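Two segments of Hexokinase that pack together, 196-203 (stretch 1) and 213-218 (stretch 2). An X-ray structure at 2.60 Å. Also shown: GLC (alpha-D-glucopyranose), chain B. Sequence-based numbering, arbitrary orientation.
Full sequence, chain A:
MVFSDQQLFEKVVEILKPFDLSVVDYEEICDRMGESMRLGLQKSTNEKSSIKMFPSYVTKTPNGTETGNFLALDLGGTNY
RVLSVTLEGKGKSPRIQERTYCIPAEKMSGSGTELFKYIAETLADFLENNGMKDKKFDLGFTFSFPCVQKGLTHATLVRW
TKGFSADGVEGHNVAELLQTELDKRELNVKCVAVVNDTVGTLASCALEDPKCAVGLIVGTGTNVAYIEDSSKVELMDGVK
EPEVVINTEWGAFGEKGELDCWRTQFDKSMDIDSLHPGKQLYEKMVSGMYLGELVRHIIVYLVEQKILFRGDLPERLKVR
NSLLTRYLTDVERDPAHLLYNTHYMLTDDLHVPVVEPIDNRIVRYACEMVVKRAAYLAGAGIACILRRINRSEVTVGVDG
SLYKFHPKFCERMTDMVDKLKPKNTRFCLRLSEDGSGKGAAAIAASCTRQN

Stretch 1, residues 196-203: NDTVGTLA
Stretch 2 213-218: AVGLIV

Helix 197-203 of hexokinase, N-capped by N196, packs on strand 213-218 with axes 6.5 Å apart at closest approach and N-to-C directions 129° apart, burying 342 Å². The helix runs near phi/psi -60/-45 with regular i to i-4 bonds (L202 N to T198 O, 2.8 Å); the strand is extended, except at A213 (-119/3). No hydrogen bond crosses the interface, which is held by van der Waals contact. Register is set by L202 and G215, whose CA atoms lie 4.1 Å apart. G215 (-134/100) permits this approach: a CB there would point toward the helix and sit 2.4 Å from T198 O and 2.8 Å from L202 N, both clashes. L202 (chi1 t, chi2 t) leaves its CA sideways and reaches along the strand, CD1 3.5 Å from A213 O and CG 3.9 Å from V214 C. T198 (chi1 p, 47°) turns OG1 back to donate to N196 OD1 at 2.7 Å, committing its proton to the N-cap residue; CB rests 3.5 Å from G215 O and CG2 3.8 Å from I217 CG1. N196 (-81/158, chi1 t) also caps the helix, its OD1 accepting from T198 N at 3.3 Å. T201 points toward the strand; chi1 m (-60°) lets OG1 donate to D197 O at 3.0 Å while touching I217 CD1 at 3.5 Å. I217, likewise pointing toward the helix (-119/113, chi1 m, chi2 m), contributes the largest covered area, and its CG1 lies 3.8 Å from D197 OD1. D197 (chi1 p, chi2 21°) directs its carboxylate at glucose, accepting from GLC O4 through OD1 (2.7 Å) and from GLC O6 through OD2 (2.9 Å). N196 ND2 donates to GLC O3 at 3.3 Å, and I217 CG2 packs 3.3 Å from GLC C6. V214 (chi1 t) and L216 (chi1 t, chi2 p) point away.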

ATOM      1  N   ASN A 196      -5.062  -8.901  -6.363  1.00 15.25           N
ATOM      2  CA  ASN A 196      -4.717  -7.807  -5.458  1.00 15.99           C
ATOM      3  C   ASN A 196      -3.492  -7.066  -6.074  1.00 15.24           C
ATOM      4  O   ASN A 196      -2.759  -7.630  -6.894  1.00 16.05           O
ATOM      5  CB  ASN A 196      -4.388  -8.407  -4.090  1.00 14.68           C
ATOM      6  CG  ASN A 196      -4.142  -7.366  -3.039  1.00 15.80           C
ATOM      7  OD1 ASN A 196      -2.994  -7.051  -2.711  1.00 16.55           O
ATOM      8  ND2 ASN A 196      -5.213  -6.821  -2.498  1.00 15.06           N
ATOM      9  N   ASP A 197      -3.257  -5.817  -5.709  1.00 14.28           N
ATOM     10  CA  ASP A 197      -2.115  -5.127  -6.290  1.00 15.52           C
ATOM     11  C   ASP A 197      -0.780  -5.796  -5.983  1.00 17.43           C
ATOM     12  O   ASP A 197       0.040  -5.937  -6.875  1.00 20.84           O
ATOM     13  CB  ASP A 197      -2.086  -3.625  -5.956  1.00 15.31           C
ATOM     14  CG  ASP A 197      -2.177  -3.330  -4.465  1.00 19.09           C
ATOM     15  OD1 ASP A 197      -1.873  -4.196  -3.627  1.00 24.05           O
ATOM     16  OD2 ASP A 197      -2.543  -2.201  -4.113  1.00 19.96           O
ATOM     17  N   THR A 198      -0.577  -6.278  -4.760  1.00 18.41           N
ATOM     18  CA  THR A 198       0.685  -6.931  -4.418  1.00 16.42           C
ATOM     19  C   THR A 198       0.929  -8.113  -5.337  1.00 18.12           C
ATOM     20  O   THR A 198       2.027  -8.272  -5.889  1.00 17.09           O
ATOM     21  CB  THR A 198       0.654  -7.441  -3.012  1.00 14.43           C
ATOM     22  OG1 THR A 198      -0.574  -8.132  -2.804  1.00 15.25           O
ATOM     23  CG2 THR A 198       0.763  -6.304  -2.037  1.00 15.25           C
ATOM     24  N   VAL A 199      -0.123  -8.916  -5.522  1.00 19.48           N
ATOM     25  CA  VAL A 199      -0.088 -10.110  -6.380  1.00 18.89           C
ATOM     26  C   VAL A 199       0.247  -9.673  -7.810  1.00 17.80           C
ATOM     27  O   VAL A 199       1.159 -10.219  -8.437  1.00 19.22           O
ATOM     28  CB  VAL A 199      -1.443 -10.882  -6.329  1.00 17.52           C
ATOM     29  CG1 VAL A 199      -1.318 -12.220  -7.011  1.00 17.40           C
ATOM     30  CG2 VAL A 199      -1.863 -11.097  -4.889  1.00 18.96           C
ATOM     31  N   GLY A 200      -0.437  -8.634  -8.288  1.00 16.67           N
ATOM     32  CA  GLY A 200      -0.182  -8.122  -9.618  1.00 15.50           C
ATOM     33  C   GLY A 200       1.260  -7.684  -9.745  1.00 15.28           C
ATOM     34  O   GLY A 200       1.897  -7.918 -10.761  1.00 17.73           O
ATOM     35  N   THR A 201       1.791  -7.055  -8.707  1.00 16.54           N
ATOM     36  CA  THR A 201       3.175  -6.597  -8.712  1.00 15.05           C
ATOM     37  C   THR A 201       4.125  -7.803  -8.751  1.00 15.99           C
ATOM     38  O   THR A 201       5.021  -7.854  -9.589  1.00 16.45           O
ATOM     39  CB  THR A 201       3.462  -5.694  -7.479  1.00 14.79           C
ATOM     40  OG1 THR A 201       2.598  -4.545  -7.507  1.00 14.08           O
ATOM     41  CG2 THR A 201       4.901  -5.237  -7.456  1.00 11.38           C
ATOM     42  N   LEU A 202       3.916  -8.793  -7.884  1.00 17.97           N
ATOM     43  CA  LEU A 202       4.779  -9.980  -7.884  1.00 16.70           C
ATOM     44  C   LEU A 202       4.831 -10.554  -9.304  1.00 16.67           C
ATOM     45  O   LEU A 202       5.899 -10.898  -9.785  1.00 17.65           O
ATOM     46  CB  LEU A 202       4.284 -11.037  -6.880  1.00 16.22           C
ATOM     47  CG  LEU A 202       5.252 -12.187  -6.513  1.00 15.46           C
ATOM     48  CD1 LEU A 202       4.795 -12.902  -5.246  1.00 14.60           C
ATOM     49  CD2 LEU A 202       5.406 -13.178  -7.651  1.00 15.63           C
ATOM     50  N   ALA A 203       3.691 -10.586  -9.996  1.00 17.98           N
ATOM     51  CA  ALA A 203       3.639 -11.080 -11.373  1.00 19.07           C
ATOM     52  C   ALA A 203       4.451 -10.218 -12.370  1.00 19.21           C
ATOM     53  O   ALA A 203       5.246 -10.754 -13.141  1.00 20.39           O
ATOM     54  CB  ALA A 203       2.202 -11.217 -11.828  1.00 19.01           C
ATOM     55  N   ALA A 213      10.121 -13.453  -5.623  1.00 21.04           N
ATOM     56  CA  ALA A 213       9.159 -14.235  -4.855  1.00 20.09           C
ATOM     57  C   ALA A 213       8.287 -13.375  -3.928  1.00 20.54           C
ATOM     58  O   ALA A 213       7.440 -13.908  -3.198  1.00 21.38           O
ATOM     59  CB  ALA A 213       9.872 -15.306  -4.064  1.00 20.35           C
ATOM     60  N   VAL A 214       8.460 -12.052  -3.988  1.00 19.44           N
ATOM     61  CA  VAL A 214       7.698 -11.124  -3.146  1.00 16.32           C
ATOM     62  C   VAL A 214       7.191  -9.934  -3.963  1.00 15.40           C
ATOM     63  O   VAL A 214       7.799  -9.554  -4.958  1.00 15.74           O
ATOM     64  CB  VAL A 214       8.566 -10.597  -1.980  1.00 15.16           C
ATOM     65  CG1 VAL A 214       7.721  -9.898  -0.972  1.00 13.17           C
ATOM     66  CG2 VAL A 214       9.301 -11.725  -1.320  1.00 16.55           C
ATOM     67  N   GLY A 215       6.072  -9.356  -3.547  1.00 14.51           N
ATOM     68  CA  GLY A 215       5.516  -8.212  -4.240  1.00 13.42           C
ATOM     69  C   GLY A 215       5.149  -7.189  -3.192  1.00 13.50           C
ATOM     70  O   GLY A 215       4.111  -7.326  -2.552  1.00 16.51           O
ATOM     71  N   LEU A 216       5.994  -6.186  -2.989  1.00 12.01           N
ATOM     72  CA  LEU A 216       5.755  -5.164  -1.970  1.00 12.09           C
ATOM     73  C   LEU A 216       5.121  -3.864  -2.444  1.00 11.02           C
ATOM     74  O   LEU A 216       5.575  -3.264  -3.409  1.00 13.27           O
ATOM     75  CB  LEU A 216       7.073  -4.848  -1.255  1.00 13.48           C
ATOM     76  CG  LEU A 216       7.148  -3.733  -0.211  1.00 12.73           C
ATOM     77  CD1 LEU A 216       6.247  -4.040   0.987  1.00 11.70           C
ATOM     78  CD2 LEU A 216       8.585  -3.580   0.234  1.00 11.39           C
ATOM     79  N   ILE A 217       4.107  -3.402  -1.719  1.00 10.69           N
ATOM     80  CA  ILE A 217       3.433  -2.140  -2.036  1.00 11.03           C
ATOM     81  C   ILE A 217       3.559  -1.153  -0.878  1.00 11.80           C
ATOM     82  O   ILE A 217       3.068  -1.407   0.213  1.00 12.60           O
ATOM     83  CB  ILE A 217       1.925  -2.322  -2.335  1.00  8.31           C
ATOM     84  CG1 ILE A 217       1.716  -3.055  -3.658  1.00  6.03           C
ATOM     85  CG2 ILE A 217       1.251  -0.980  -2.383  1.00  4.75           C
ATOM     86  CD1 ILE A 217       2.203  -2.287  -4.869  1.00  6.73           C
ATOM     87  N   VAL A 218       4.282  -0.064  -1.095  1.00 13.73           N
ATOM     88  CA  VAL A 218       4.436   0.961  -0.080  1.00 15.89           C
ATOM     89  C   VAL A 218       4.021   2.297  -0.710  1.00 16.72           C
ATOM     90  O   VAL A 218       4.851   3.110  -1.118  1.00 19.57           O
ATOM     91  CB  VAL A 218       5.884   0.978   0.540  1.00 17.76           C
ATOM     92  CG1 VAL A 218       6.086  -0.248   1.445  1.00 18.53           C
ATOM     93  CG2 VAL A 218       6.959   0.967  -0.533  1.00 19.33           C
TER
HETATM   94  C1  GLC B 501      -4.363  -1.412   1.553  1.00 16.07           C
HETATM   95  C2  GLC B 501      -5.272  -2.540   1.066  1.00 14.99           C
HETATM   96  C3  GLC B 501      -4.434  -3.671   0.517  1.00 14.22           C
HETATM   97  C4  GLC B 501      -3.515  -3.144  -0.572  1.00 13.69           C
HETATM   98  C5  GLC B 501      -2.659  -2.031  -0.008  1.00 10.91           C
HETATM   99  C6  GLC B 501      -1.758  -1.411  -1.060  1.00 12.85           C
HETATM  100  O1  GLC B 501      -3.516  -1.930   2.524  1.00 18.87           O
HETATM  101  O2  GLC B 501      -6.073  -3.036   2.137  1.00 13.02           O
HETATM  102  O3  GLC B 501      -5.269  -4.686  -0.021  1.00 14.67           O
HETATM  103  O4  GLC B 501      -2.704  -4.185  -1.060  1.00 13.59           O
HETATM  104  O5  GLC B 501      -3.505  -0.991   0.485  1.00 12.68           O
HETATM  105  O6  GLC B 501      -2.431  -0.403  -1.785  1.00 11.31           O